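PDB 6IV9: Cas13d from uncultured Ruminococcus sp, which binds CRISPR RNA and, through its two HEPN domains, processes that guide and cleaves target RNA. Local coordinates for residues 583-591 / 622-632; 693-702 / 720-730. The protein carries 2 engineered substitutions. All coordinates share one frame; numbering follows the deposited sequence.

Interaction 1. Residues 583-591 / 622-632; sequences MFRDALTIL and ITNNVIESSRF. With nucleotides of chain B.
Ala-587 sits as a knob in a hole formed by Ile-622, Val-626, Ile-627 and Phe-632, the most closely packed part of the contact. Its CB lies 3.5 Å from Val-626 CG1, tighter than usual for two carbons, and 3.6 Å from Ile-622 CG2. The two helices, 583-591 and 622-627, cross here at 66° with their axes 9.9 Å apart. Ile-622 answers as a reciprocal knob among Phe-584, Ala-587, Leu-588 and Leu-591. On one flank, Ile-627 holds its CG1 beside the backbone N (chi1 -63°) and runs on extended, which carries CD1 over a face of the Phe-584 ring, 3.8 Å from the centroid. The rim of that ring meets Thr-623 OG1, whose polar partner is Arg-619 O. On the other flank Phe-632, from the following helix, slots its ring edge between Asp-586 CB and Ile-590 CG2, while Val-626 CG1 lies over one face. Asp-586 turns its carboxylate to Arg-253 and Tyr-256.

Outside this buried cluster, Thr-623 and the Ser-629/Ser-630 turn are partly exposed, and the chain leads to RNA. Ser-629 N-caps the next helix, its OG accepting from Phe-632 N. Ser-630 OG takes a nearly straight bond (168°) from N6 of A40 of chain B. The extended Arg-631 lays a guanidinium face over the same adenine and grips the U39 phosphate of chain B with two bonds, NH1 to OP2 at 2.8 Å and NH2 to OP1 at 2.9 Å. Knobs-into-holes helix packing here adjoins an N-capped helix start whose arginine bonds one phosphate twice and rests its flat face against a base, as in RNA-binding sites.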
loop_
_atom_site.group_PDB
_atom_site.type_symbol
_atom_site.label_atom_id
_atom_site.label_comp_id
_atom_site.label_asym_id
_atom_site.label_seq_id
_atom_site.Cartn_x
_atom_site.Cartn_y
_atom_site.Cartn_z
ATOM N N MET A 583 4.296 23.942 -11.020
ATOM C CA MET A 583 5.285 22.879 -10.749
ATOM C C MET A 583 6.692 23.469 -10.652
ATOM O O MET A 583 7.438 23.047 -9.802
ATOM C CB MET A 583 5.211 21.820 -11.839
ATOM C CG MET A 583 3.883 21.119 -11.825
ATOM S SD MET A 583 3.671 20.083 -13.237
ATOM C CE MET A 583 2.013 19.506 -12.897
ATOM N N PHE A 584 7.014 24.414 -11.524
ATOM C CA PHE A 584 8.350 25.055 -11.485
ATOM C C PHE A 584 8.497 25.806 -10.170
ATOM O O PHE A 584 9.537 25.765 -9.576
ATOM C CB PHE A 584 8.577 25.924 -12.716
ATOM C CG PHE A 584 8.829 25.117 -13.957
ATOM C CD1 PHE A 584 9.967 24.351 -14.076
ATOM C CD2 PHE A 584 7.910 25.086 -14.980
ATOM C CE1 PHE A 584 10.183 23.584 -15.201
ATOM C CE2 PHE A 584 8.136 24.328 -16.109
ATOM C CZ PHE A 584 9.272 23.579 -16.219
ATOM N N ARG A 585 7.440 26.479 -9.742
ATOM C CA ARG A 585 7.525 27.178 -8.443
ATOM C C ARG A 585 7.734 26.138 -7.337
ATOM O O ARG A 585 8.536 26.385 -6.475
ATOM C CB ARG A 585 6.278 28.015 -8.174
ATOM C CG ARG A 585 6.232 28.555 -6.758
ATOM C CD ARG A 585 5.046 29.436 -6.460
ATOM N NE ARG A 585 5.109 30.713 -7.141
ATOM C CZ ARG A 585 5.758 31.771 -6.696
ATOM N NH1 ARG A 585 6.374 31.738 -5.535
ATOM N NH2 ARG A 585 5.798 32.863 -7.421
ATOM N N ASP A 586 7.032 25.010 -7.407
ATOM C CA ASP A 586 7.182 23.960 -6.374
ATOM C C ASP A 586 8.634 23.474 -6.375
ATOM O O ASP A 586 9.198 23.371 -5.322
ATOM C CB ASP A 586 6.226 22.793 -6.628
ATOM C CG ASP A 586 4.776 23.067 -6.284
ATOM O OD1 ASP A 586 4.523 24.007 -5.537
ATOM O OD2 ASP A 586 3.929 22.345 -6.777
ATOM N N ALA A 587 9.198 23.221 -7.549
ATOM C CA ALA A 587 10.585 22.718 -7.640
ATOM C C ALA A 587 11.607 23.735 -7.121
ATOM O O ALA A 587 12.427 23.370 -6.317
ATOM C CB ALA A 587 10.889 22.305 -9.050
ATOM N N LEU A 588 11.531 24.984 -7.553
ATOM C CA LEU A 588 12.498 25.994 -7.064
ATOM C C LEU A 588 12.348 26.185 -5.553
ATOM O O LEU A 588 13.335 26.287 -4.905
ATOM C CB LEU A 588 12.262 27.307 -7.810
ATOM C CG LEU A 588 13.051 27.460 -9.101
ATOM C CD1 LEU A 588 12.817 26.299 -10.034
ATOM C CD2 LEU A 588 12.729 28.773 -9.781
ATOM N N THR A 589 11.125 26.228 -5.047
ATOM C CA THR A 589 10.859 26.420 -3.602
ATOM C C THR A 589 11.419 25.261 -2.771
ATOM O O THR A 589 11.985 25.514 -1.742
ATOM C CB THR A 589 9.358 26.588 -3.357
ATOM O OG1 THR A 589 8.876 27.647 -4.172
ATOM C CG2 THR A 589 9.019 26.861 -1.914
ATOM N N ILE A 590 11.254 24.025 -3.220
ATOM C CA ILE A 590 11.782 22.880 -2.434
ATOM C C ILE A 590 13.310 22.951 -2.363
ATOM O O ILE A 590 13.847 22.514 -1.385
ATOM C CB ILE A 590 11.218 21.517 -2.890
ATOM C CG1 ILE A 590 11.066 20.560 -1.712
ATOM C CG2 ILE A 590 12.011 20.892 -4.015
ATOM C CD1 ILE A 590 10.270 19.337 -2.025
ATOM N N LEU A 591 13.952 23.371 -3.444
ATOM C CA LEU A 591 15.428 23.509 -3.482
ATOM C C LEU A 591 15.870 24.636 -2.547
ATOM O O LEU A 591 16.843 24.470 -1.849
ATOM C CB LEU A 591 15.833 23.800 -4.921
ATOM C CG LEU A 591 16.343 22.622 -5.740
ATOM C CD1 LEU A 591 16.098 21.269 -5.113
ATOM C CD2 LEU A 591 15.892 22.684 -7.174
ATOM N N ILE A 622 15.605 21.034 -14.355
ATOM C CA ILE A 622 14.650 21.047 -13.214
ATOM C C ILE A 622 13.514 20.054 -13.480
ATOM O O ILE A 622 13.104 19.371 -12.571
ATOM C CB ILE A 622 14.124 22.472 -12.967
ATOM C CG1 ILE A 622 15.249 23.417 -12.555
ATOM C CG2 ILE A 622 13.012 22.483 -11.944
ATOM C CD1 ILE A 622 15.734 23.179 -11.163
ATOM N N THR A 623 13.015 20.022 -14.705
ATOM C CA THR A 623 11.924 19.086 -15.027
ATOM C C THR A 623 12.390 17.639 -14.858
ATOM O O THR A 623 11.711 16.893 -14.194
ATOM C CB THR A 623 11.489 19.282 -16.484
ATOM O OG1 THR A 623 10.967 20.596 -16.632
ATOM C CG2 THR A 623 10.473 18.259 -16.923
ATOM N N ASN A 624 13.526 17.282 -15.441
ATOM C CA ASN A 624 14.032 15.892 -15.372
ATOM C C ASN A 624 14.397 15.466 -13.953
ATOM O O ASN A 624 14.136 14.342 -13.620
ATOM C CB ASN A 624 15.297 15.702 -16.195
ATOM C CG ASN A 624 15.061 15.848 -17.674
ATOM O OD1 ASN A 624 13.953 16.116 -18.093
ATOM N ND2 ASN A 624 16.103 15.672 -18.455
ATOM N N ASN A 625 15.025 16.345 -13.181
ATOM C CA ASN A 625 15.551 15.948 -11.855
ATOM C C ASN A 625 14.624 16.268 -10.689
ATOM O O ASN A 625 14.851 15.718 -9.637
ATOM C CB ASN A 625 16.927 16.555 -11.647
ATOM C CG ASN A 625 17.885 15.974 -12.649
ATOM O OD1 ASN A 625 18.314 14.849 -12.496
ATOM N ND2 ASN A 625 18.137 16.703 -13.712
ATOM N N VAL A 626 13.676 17.167 -10.860
ATOM C CA VAL A 626 12.820 17.486 -9.692
ATOM C C VAL A 626 11.358 17.165 -9.995
ATOM O O VAL A 626 10.812 16.303 -9.352
ATOM C CB VAL A 626 13.008 18.942 -9.244
ATOM C CG1 VAL A 626 12.220 19.250 -7.995
ATOM C CG2 VAL A 626 14.474 19.266 -9.040
ATOM N N ILE A 627 10.800 17.829 -10.994
ATOM C CA ILE A 627 9.360 17.679 -11.320
ATOM C C ILE A 627 9.049 16.228 -11.678
ATOM O O ILE A 627 8.037 15.758 -11.250
ATOM C CB ILE A 627 8.943 18.652 -12.438
ATOM C CG1 ILE A 627 9.097 20.110 -12.002
ATOM C CG2 ILE A 627 7.539 18.337 -12.906
ATOM C CD1 ILE A 627 8.914 21.115 -13.099
ATOM N N GLU A 628 9.932 15.550 -12.395
ATOM C CA GLU A 628 9.663 14.155 -12.829
ATOM C C GLU A 628 10.058 13.133 -11.755
ATOM O O GLU A 628 9.968 11.960 -12.024
ATOM C CB GLU A 628 10.313 13.859 -14.173
ATOM C CG GLU A 628 9.685 14.631 -15.308
ATOM C CD GLU A 628 10.168 14.236 -16.694
ATOM O OE1 GLU A 628 11.080 13.404 -16.800
ATOM O OE2 GLU A 628 9.636 14.780 -17.664
ATOM N N SER A 629 10.523 13.593 -10.610
ATOM C CA SER A 629 10.890 12.638 -9.547
ATOM C C SER A 629 9.637 12.222 -8.784
ATOM O O SER A 629 8.981 13.065 -8.243
ATOM C CB SER A 629 11.880 13.218 -8.605
ATOM O OG SER A 629 11.919 12.466 -7.422
ATOM N N SER A 630 9.414 10.923 -8.656
ATOM C CA SER A 630 8.254 10.420 -7.887
ATOM C C SER A 630 8.402 10.835 -6.419
ATOM O O SER A 630 7.414 10.944 -5.740
ATOM C CB SER A 630 8.075 8.951 -8.054
ATOM O OG SER A 630 9.202 8.256 -7.609
ATOM N N ARG A 631 9.635 10.961 -5.948
ATOM C CA ARG A 631 9.885 11.387 -4.552
ATOM C C ARG A 631 9.445 12.836 -4.350
ATOM O O ARG A 631 8.886 13.128 -3.327
ATOM C CB ARG A 631 11.340 11.105 -4.201
ATOM C CG ARG A 631 11.557 9.613 -4.065
ATOM C CD ARG A 631 12.951 9.094 -4.103
ATOM N NE ARG A 631 12.874 7.657 -4.203
ATOM C CZ ARG A 631 13.922 6.881 -4.303
ATOM N NH1 ARG A 631 13.772 5.576 -4.300
ATOM N NH2 ARG A 631 15.118 7.411 -4.421
ATOM N N PHE A 632 9.755 13.696 -5.311
ATOM C CA PHE A 632 9.317 15.107 -5.263
ATOM C C PHE A 632 7.788 15.152 -5.306
ATOM O O PHE A 632 7.194 15.839 -4.535
ATOM C CB PHE A 632 9.876 15.859 -6.467
ATOM C CG PHE A 632 9.274 17.217 -6.693
ATOM C CD1 PHE A 632 9.598 18.273 -5.866
ATOM C CD2 PHE A 632 8.390 17.447 -7.730
ATOM C CE1 PHE A 632 9.050 19.521 -6.070
ATOM C CE2 PHE A 632 7.844 18.701 -7.930
ATOM C CZ PHE A 632 8.179 19.731 -7.101
ATOM P P A B 40 20.644 2.051 -7.937
ATOM O OP1 A B 40 21.705 1.204 -8.529
ATOM O OP2 A B 40 20.088 3.229 -8.669
ATOM O "O5'" A B 40 19.395 1.102 -7.600
ATOM C "C5'" A B 40 18.215 1.086 -8.448
ATOM C "C4'" A B 40 16.957 1.148 -7.621
ATOM O "O4'" A B 40 16.667 2.516 -7.261
ATOM C "C3'" A B 40 15.670 0.791 -8.351
ATOM O "O3'" A B 40 15.475 -0.570 -8.662
ATOM C "C2'" A B 40 14.606 1.333 -7.409
ATOM O "O2'" A B 40 14.172 0.453 -6.386
ATOM C "C1'" A B 40 15.300 2.594 -6.880
ATOM N N9 A B 40 14.732 3.860 -7.352
ATOM C C8 A B 40 15.359 4.924 -7.955
ATOM N N7 A B 40 14.561 5.940 -8.196
ATOM C C5 A B 40 13.323 5.509 -7.734
ATOM C C6 A B 40 12.062 6.131 -7.676
ATOM N N6 A B 40 11.821 7.357 -8.140
ATOM N N1 A B 40 11.039 5.434 -7.128
ATOM C C2 A B 40 11.277 4.203 -6.665
ATOM N N3 A B 40 12.417 3.512 -6.661
ATOM C C4 A B 40 13.415 4.233 -7.207
ATOM P P U B 39 17.467 4.848 -3.911
ATOM O OP1 U B 39 17.641 6.060 -4.680
ATOM O OP2 U B 39 16.189 4.104 -4.096
ATOM O "O5'" U B 39 18.616 3.776 -4.011
ATOM C "C5'" U B 39 19.988 4.190 -4.126
ATOM C "C4'" U B 39 20.869 2.963 -4.167
ATOM O "O4'" U B 39 20.610 2.125 -3.003
ATOM C "C3'" U B 39 20.633 2.015 -5.325
ATOM O "O3'" U B 39 21.173 2.561 -6.508
ATOM C "C2'" U B 39 21.265 0.728 -4.795
ATOM O "O2'" U B 39 22.673 0.645 -4.715
ATOM C "C1'" U B 39 20.770 0.754 -3.355
ATOM N N1 U B 39 19.477 0.084 -3.167
ATOM C C2 U B 39 19.459 -1.299 -3.194
ATOM O O2 U B 39 20.456 -1.968 -3.408
ATOM N N3 U B 39 18.223 -1.862 -2.984
ATOM C C4 U B 39 17.032 -1.199 -2.749
ATOM O O4 U B 39 16.003 -1.843 -2.568
ATOM C C5 U B 39 17.137 0.226 -2.736
ATOM C C6 U B 39 18.325 0.806 -2.941
ATOM P P U B 38 12.432 3.559 -0.608
ATOM O OP1 U B 38 11.469 4.204 0.225
ATOM O OP2 U B 38 12.230 3.370 -2.021
ATOM O "O5'" U B 38 13.761 4.406 -0.396
ATOM C "C5'" U B 38 14.854 4.142 -1.192
ATOM C "C4'" U B 38 16.084 4.776 -0.577
ATOM O "O4'" U B 38 16.241 4.269 0.768
ATOM C "C3'" U B 38 17.345 4.351 -1.301
ATOM O "O3'" U B 38 17.564 5.289 -2.360
ATOM C "C2'" U B 38 18.409 4.423 -0.205
ATOM O "O2'" U B 38 18.835 5.745 0.037
ATOM C "C1'" U B 38 17.611 3.999 1.018
ATOM N N1 U B 38 17.768 2.581 1.351
ATOM C C2 U B 38 17.678 2.246 2.692
ATOM O O2 U B 38 17.486 3.083 3.568
ATOM N N3 U B 38 17.796 0.899 2.962
ATOM C C4 U B 38 17.970 -0.130 2.036
ATOM O O4 U B 38 18.048 -1.307 2.425
ATOM C C5 U B 38 17.994 0.304 0.662
ATOM C C6 U B 38 17.898 1.616 0.377
#

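Interaction 2. Residues 693-702 / 720-730; sequences MIKNISFDDF and AKAVIGLYLTV. With nucleotides of chain B.
A helix end and the turn after it pack on the flank of a long helix in this contact: the last residues of helix 683-696 and those that follow lie against helix 713-760. The interface between residues 693-702 and 720-730 is apolar, and its side chains follow one another along the long helix. Nearest the start of that segment, Phe-702 places its ring edge against Ala-720, with CD1 3.8 Å from CB. Ile-724 covers one face, its CD1 4.0 Å from the ring centroid and only 10° off the normal, while Asp-701 CB lies over the opposite face, so the ring is sandwiched between aliphatic carbons. Phe-702 CZ also packs 3.7 Å from Ile-724 CG1.

Val-723 stands at the middle of the contact, meeting Ile-697 CD1 through CG1 and Met-693 CE through CG2, the latter at 3.8 Å. The methionine reaches it by bending at its last torsion (chi3 -6°), which folds the methyl back toward the valine. One turn on, Tyr-727 carries its CG anti to the backbone N (chi1 170°) and presents its ring to two isoleucines. Ile-697 CG2 lies over one face, and Ile-694 CG2 touches the edge in the ring plane, 3.8 Å from CD1. Tyr-727 is buried, and its OH is hydrogen-bonded outside the two segments to Ile-590 O. At the far end Ile-694 CD1 reaches Leu-726 and, at 4.0 Å, Val-730 CG2.

Within the turn, the Asp-701 carboxylate takes weak bonds from Ser-698 N and OG. Elsewhere on the long helix, Thr-729 CG2 packs 3.9 Å from C4' of U38 of chain B. All this is consistent with a helical region of Cas13d in which one face of a long helix packs on its neighbour and another touches the guide RNA.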
loop_
_atom_site.group_PDB
_atom_site.type_symbol
_atom_site.label_atom_id
_atom_site.label_comp_id
_atom_site.label_asym_id
_atom_site.label_seq_id
_atom_site.Cartn_x
_atom_site.Cartn_y
_atom_site.Cartn_z
ATOM N N MET A 693 25.328 19.529 3.618
ATOM C CA MET A 693 25.021 19.860 2.208
ATOM C C MET A 693 23.520 20.079 2.055
ATOM O O MET A 693 23.140 21.000 1.379
ATOM C CB MET A 693 25.398 18.703 1.296
ATOM C CG MET A 693 26.856 18.556 1.115
ATOM S SD MET A 693 27.171 17.590 -0.348
ATOM C CE MET A 693 25.514 17.121 -0.801
ATOM N N ILE A 694 22.730 19.202 2.653
ATOM C CA ILE A 694 21.248 19.286 2.596
ATOM C C ILE A 694 20.794 20.572 3.288
ATOM O O ILE A 694 19.967 21.276 2.757
ATOM C CB ILE A 694 20.642 18.023 3.217
ATOM C CG1 ILE A 694 20.833 16.837 2.281
ATOM C CG2 ILE A 694 19.191 18.230 3.569
ATOM C CD1 ILE A 694 20.660 15.524 2.931
ATOM N N LYS A 695 21.408 20.902 4.409
ATOM C CA LYS A 695 21.039 22.122 5.150
ATOM C C LYS A 695 21.293 23.363 4.282
ATOM O O LYS A 695 20.572 24.313 4.439
ATOM C CB LYS A 695 21.864 22.202 6.433
ATOM C CG LYS A 695 21.648 23.449 7.265
ATOM C CD LYS A 695 22.748 23.700 8.252
ATOM C CE LYS A 695 22.261 24.004 9.648
ATOM N NZ LYS A 695 21.186 25.017 9.687
ATOM N N ASN A 696 22.322 23.321 3.444
ATOM C CA ASN A 696 22.799 24.497 2.670
ATOM C C ASN A 696 22.389 24.491 1.199
ATOM O O ASN A 696 22.792 25.390 0.510
ATOM C CB ASN A 696 24.317 24.613 2.753
ATOM C CG ASN A 696 24.782 24.942 4.151
ATOM O OD1 ASN A 696 24.157 25.709 4.856
ATOM N ND2 ASN A 696 25.873 24.340 4.561
ATOM N N ILE A 697 21.603 23.523 0.756
ATOM C CA ILE A 697 21.198 23.459 -0.676
ATOM C C ILE A 697 20.329 24.671 -1.047
ATOM O O ILE A 697 19.628 25.155 -0.206
ATOM C CB ILE A 697 20.437 22.153 -0.943
ATOM C CG1 ILE A 697 20.278 21.893 -2.433
ATOM C CG2 ILE A 697 19.089 22.179 -0.260
ATOM C CD1 ILE A 697 19.724 20.543 -2.724
ATOM N N SER A 698 20.404 25.107 -2.293
ATOM C CA SER A 698 19.536 26.205 -2.770
ATOM C C SER A 698 19.372 26.073 -4.276
ATOM O O SER A 698 20.199 25.455 -4.899
ATOM C CB SER A 698 20.094 27.540 -2.415
ATOM O OG SER A 698 21.275 27.785 -3.133
ATOM N N PHE A 699 18.362 26.726 -4.832
ATOM C CA PHE A 699 18.150 26.693 -6.298
ATOM C C PHE A 699 19.348 27.339 -6.993
ATOM O O PHE A 699 19.771 26.880 -8.015
ATOM C CB PHE A 699 16.884 27.445 -6.697
ATOM C CG PHE A 699 16.791 27.660 -8.181
ATOM C CD1 PHE A 699 16.664 26.592 -9.039
ATOM C CD2 PHE A 699 16.849 28.925 -8.720
ATOM C CE1 PHE A 699 16.570 26.781 -10.403
ATOM C CE2 PHE A 699 16.761 29.112 -10.084
ATOM C CZ PHE A 699 16.627 28.043 -10.921
ATOM N N ASP A 700 19.936 28.324 -6.326
ATOM C CA ASP A 700 21.071 29.149 -6.816
ATOM C C ASP A 700 22.257 28.248 -7.154
ATOM O O ASP A 700 22.929 28.527 -8.115
ATOM C CB ASP A 700 21.478 30.174 -5.763
ATOM C CG ASP A 700 22.464 31.213 -6.255
ATOM O OD1 ASP A 700 22.033 32.110 -6.960
ATOM O OD2 ASP A 700 23.648 31.108 -5.920
ATOM N N ASP A 701 22.425 27.147 -6.432
ATOM C CA ASP A 701 23.554 26.209 -6.648
ATOM C C ASP A 701 23.517 25.603 -8.050
ATOM O O ASP A 701 24.561 25.173 -8.515
ATOM C CB ASP A 701 23.480 25.019 -5.704
ATOM C CG ASP A 701 23.744 25.373 -4.264
ATOM O OD1 ASP A 701 24.206 26.478 -4.023
ATOM O OD2 ASP A 701 23.480 24.547 -3.414
ATOM N N PHE A 702 22.330 25.491 -8.634
ATOM C CA PHE A 702 22.160 24.777 -9.923
ATOM C C PHE A 702 21.896 25.708 -11.095
ATOM O O PHE A 702 21.794 25.206 -12.179
ATOM C CB PHE A 702 20.991 23.808 -9.788
ATOM C CG PHE A 702 21.077 22.995 -8.529
ATOM C CD1 PHE A 702 21.977 21.956 -8.429
ATOM C CD2 PHE A 702 20.330 23.324 -7.421
ATOM C CE1 PHE A 702 22.092 21.229 -7.261
ATOM C CE2 PHE A 702 20.451 22.601 -6.254
ATOM C CZ PHE A 702 21.327 21.556 -6.179
ATOM N N ALA A 720 25.422 17.523 -9.482
ATOM C CA ALA A 720 24.175 18.261 -9.199
ATOM C C ALA A 720 23.010 17.272 -9.143
ATOM O O ALA A 720 22.195 17.379 -8.279
ATOM C CB ALA A 720 23.952 19.291 -10.266
ATOM N N LYS A 721 22.977 16.324 -10.064
ATOM C CA LYS A 721 21.885 15.323 -10.073
ATOM C C LYS A 721 21.933 14.475 -8.801
ATOM O O LYS A 721 20.896 14.195 -8.256
ATOM C CB LYS A 721 22.004 14.446 -11.312
ATOM C CG LYS A 721 21.689 15.168 -12.605
ATOM C CD LYS A 721 22.140 14.424 -13.806
ATOM C CE LYS A 721 21.472 13.085 -13.949
ATOM N NZ LYS A 721 22.257 12.186 -14.822
ATOM N N ALA A 722 23.131 14.077 -8.395
ATOM C CA ALA A 722 23.324 13.242 -7.195
ATOM C C ALA A 722 22.881 14.010 -5.948
ATOM O O ALA A 722 22.214 13.441 -5.126
ATOM C CB ALA A 722 24.764 12.820 -7.106
ATOM N N VAL A 723 23.253 15.279 -5.849
ATOM C CA VAL A 723 22.871 16.085 -4.658
ATOM C C VAL A 723 21.351 16.223 -4.599
ATOM O O VAL A 723 20.796 16.018 -3.549
ATOM C CB VAL A 723 23.546 17.465 -4.698
ATOM C CG1 VAL A 723 22.983 18.425 -3.675
ATOM C CG2 VAL A 723 25.051 17.353 -4.576
ATOM N N ILE A 724 20.729 16.558 -5.719
ATOM C CA ILE A 724 19.248 16.719 -5.725
ATOM C C ILE A 724 18.601 15.372 -5.392
ATOM O O ILE A 724 17.650 15.348 -4.657
ATOM C CB ILE A 724 18.778 17.268 -7.081
ATOM C CG1 ILE A 724 19.210 18.720 -7.267
ATOM C CG2 ILE A 724 17.285 17.093 -7.245
ATOM C CD1 ILE A 724 18.877 19.295 -8.605
ATOM N N GLY A 725 19.127 14.293 -5.948
ATOM C CA GLY A 725 18.518 12.985 -5.684
ATOM C C GLY A 725 18.580 12.633 -4.215
ATOM O O GLY A 725 17.621 12.122 -3.700
ATOM N N LEU A 726 19.722 12.862 -3.584
ATOM C CA LEU A 726 19.851 12.547 -2.143
ATOM C C LEU A 726 18.927 13.445 -1.329
ATOM O O LEU A 726 18.314 12.957 -0.431
ATOM C CB LEU A 726 21.297 12.750 -1.701
ATOM C CG LEU A 726 21.505 12.686 -0.193
ATOM C CD1 LEU A 726 21.096 11.336 0.348
ATOM C CD2 LEU A 726 22.937 12.981 0.162
ATOM N N TYR A 727 18.874 14.725 -1.668
ATOM C CA TYR A 727 18.027 15.669 -0.907
ATOM C C TYR A 727 16.567 15.228 -0.987
ATOM O O TYR A 727 15.930 15.117 0.024
ATOM C CB TYR A 727 18.169 17.078 -1.485
ATOM C CG TYR A 727 17.174 18.069 -0.953
ATOM C CD1 TYR A 727 17.130 18.376 0.383
ATOM C CD2 TYR A 727 16.244 18.670 -1.771
ATOM C CE1 TYR A 727 16.219 19.276 0.892
ATOM C CE2 TYR A 727 15.315 19.567 -1.282
ATOM C CZ TYR A 727 15.300 19.877 0.060
ATOM O OH TYR A 727 14.398 20.738 0.577
ATOM N N LEU A 728 16.088 14.934 -2.183
ATOM C CA LEU A 728 14.678 14.505 -2.326
ATOM C C LEU A 728 14.444 13.183 -1.588
ATOM O O LEU A 728 13.413 13.038 -0.982
ATOM C CB LEU A 728 14.353 14.374 -3.812
ATOM C CG LEU A 728 14.277 15.692 -4.563
ATOM C CD1 LEU A 728 14.020 15.465 -6.034
ATOM C CD2 LEU A 728 13.222 16.586 -3.959
ATOM N N THR A 729 15.378 12.252 -1.702
ATOM C CA THR A 729 15.232 10.937 -1.038
ATOM C C THR A 729 15.161 11.123 0.477
ATOM O O THR A 729 14.292 10.558 1.087
ATOM C CB THR A 729 16.393 10.002 -1.383
ATOM O OG1 THR A 729 16.402 9.802 -2.787
ATOM C CG2 THR A 729 16.293 8.670 -0.684
ATOM N N VAL A 730 16.034 11.934 1.041
ATOM C CA VAL A 730 16.026 12.073 2.521
ATOM C C VAL A 730 14.708 12.684 3.011
ATOM O O VAL A 730 14.157 12.201 3.959
ATOM C CB VAL A 730 17.251 12.882 2.981
ATOM C CG1 VAL A 730 17.114 13.338 4.410
ATOM C CG2 VAL A 730 18.535 12.112 2.763
ATOM P P U B 38 12.432 3.559 -0.608
ATOM O OP1 U B 38 11.469 4.204 0.225
ATOM O OP2 U B 38 12.230 3.370 -2.021
ATOM O "O5'" U B 38 13.761 4.406 -0.396
ATOM C "C5'" U B 38 14.854 4.142 -1.192
ATOM C "C4'" U B 38 16.084 4.776 -0.577
ATOM O "O4'" U B 38 16.241 4.269 0.768
ATOM C "C3'" U B 38 17.345 4.351 -1.301
ATOM O "O3'" U B 38 17.564 5.289 -2.360
ATOM C "C2'" U B 38 18.409 4.423 -0.205
ATOM O "O2'" U B 38 18.835 5.745 0.037
ATOM C "C1'" U B 38 17.611 3.999 1.018
ATOM N N1 U B 38 17.768 2.581 1.351
ATOM C C2 U B 38 17.678 2.246 2.692
ATOM O O2 U B 38 17.486 3.083 3.568
ATOM N N3 U B 38 17.796 0.899 2.962
ATOM C C4 U B 38 17.970 -0.130 2.036
ATOM O O4 U B 38 18.048 -1.307 2.425
ATOM C C5 U B 38 17.994 0.304 0.662
ATOM C C6 U B 38 17.898 1.616 0.377
#

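Overall arrangement
Along the chain the two contacts follow in series, neither nested nor crossed. Interaction 1 closes a loop of 30 residues between helix 581-591 and the 617-627/630-638 pair; after three further helices, interaction 2 closes a shorter one of 17 residues between helix 683-696 and helix 713-760. Their centres lie 11 Å apart and they meet directly: Tyr-727 of interaction 2 reaches the end of helix 581-591, and Leu-591 O packs on Ile-697. Arg-645, between them in sequence, reaches Lys-695 O and Ile-697 O and weakly Leu-591 O. Helix 713-760 thus joins both contacts, and U38 of chain B lies near Arg-631 and Thr-729.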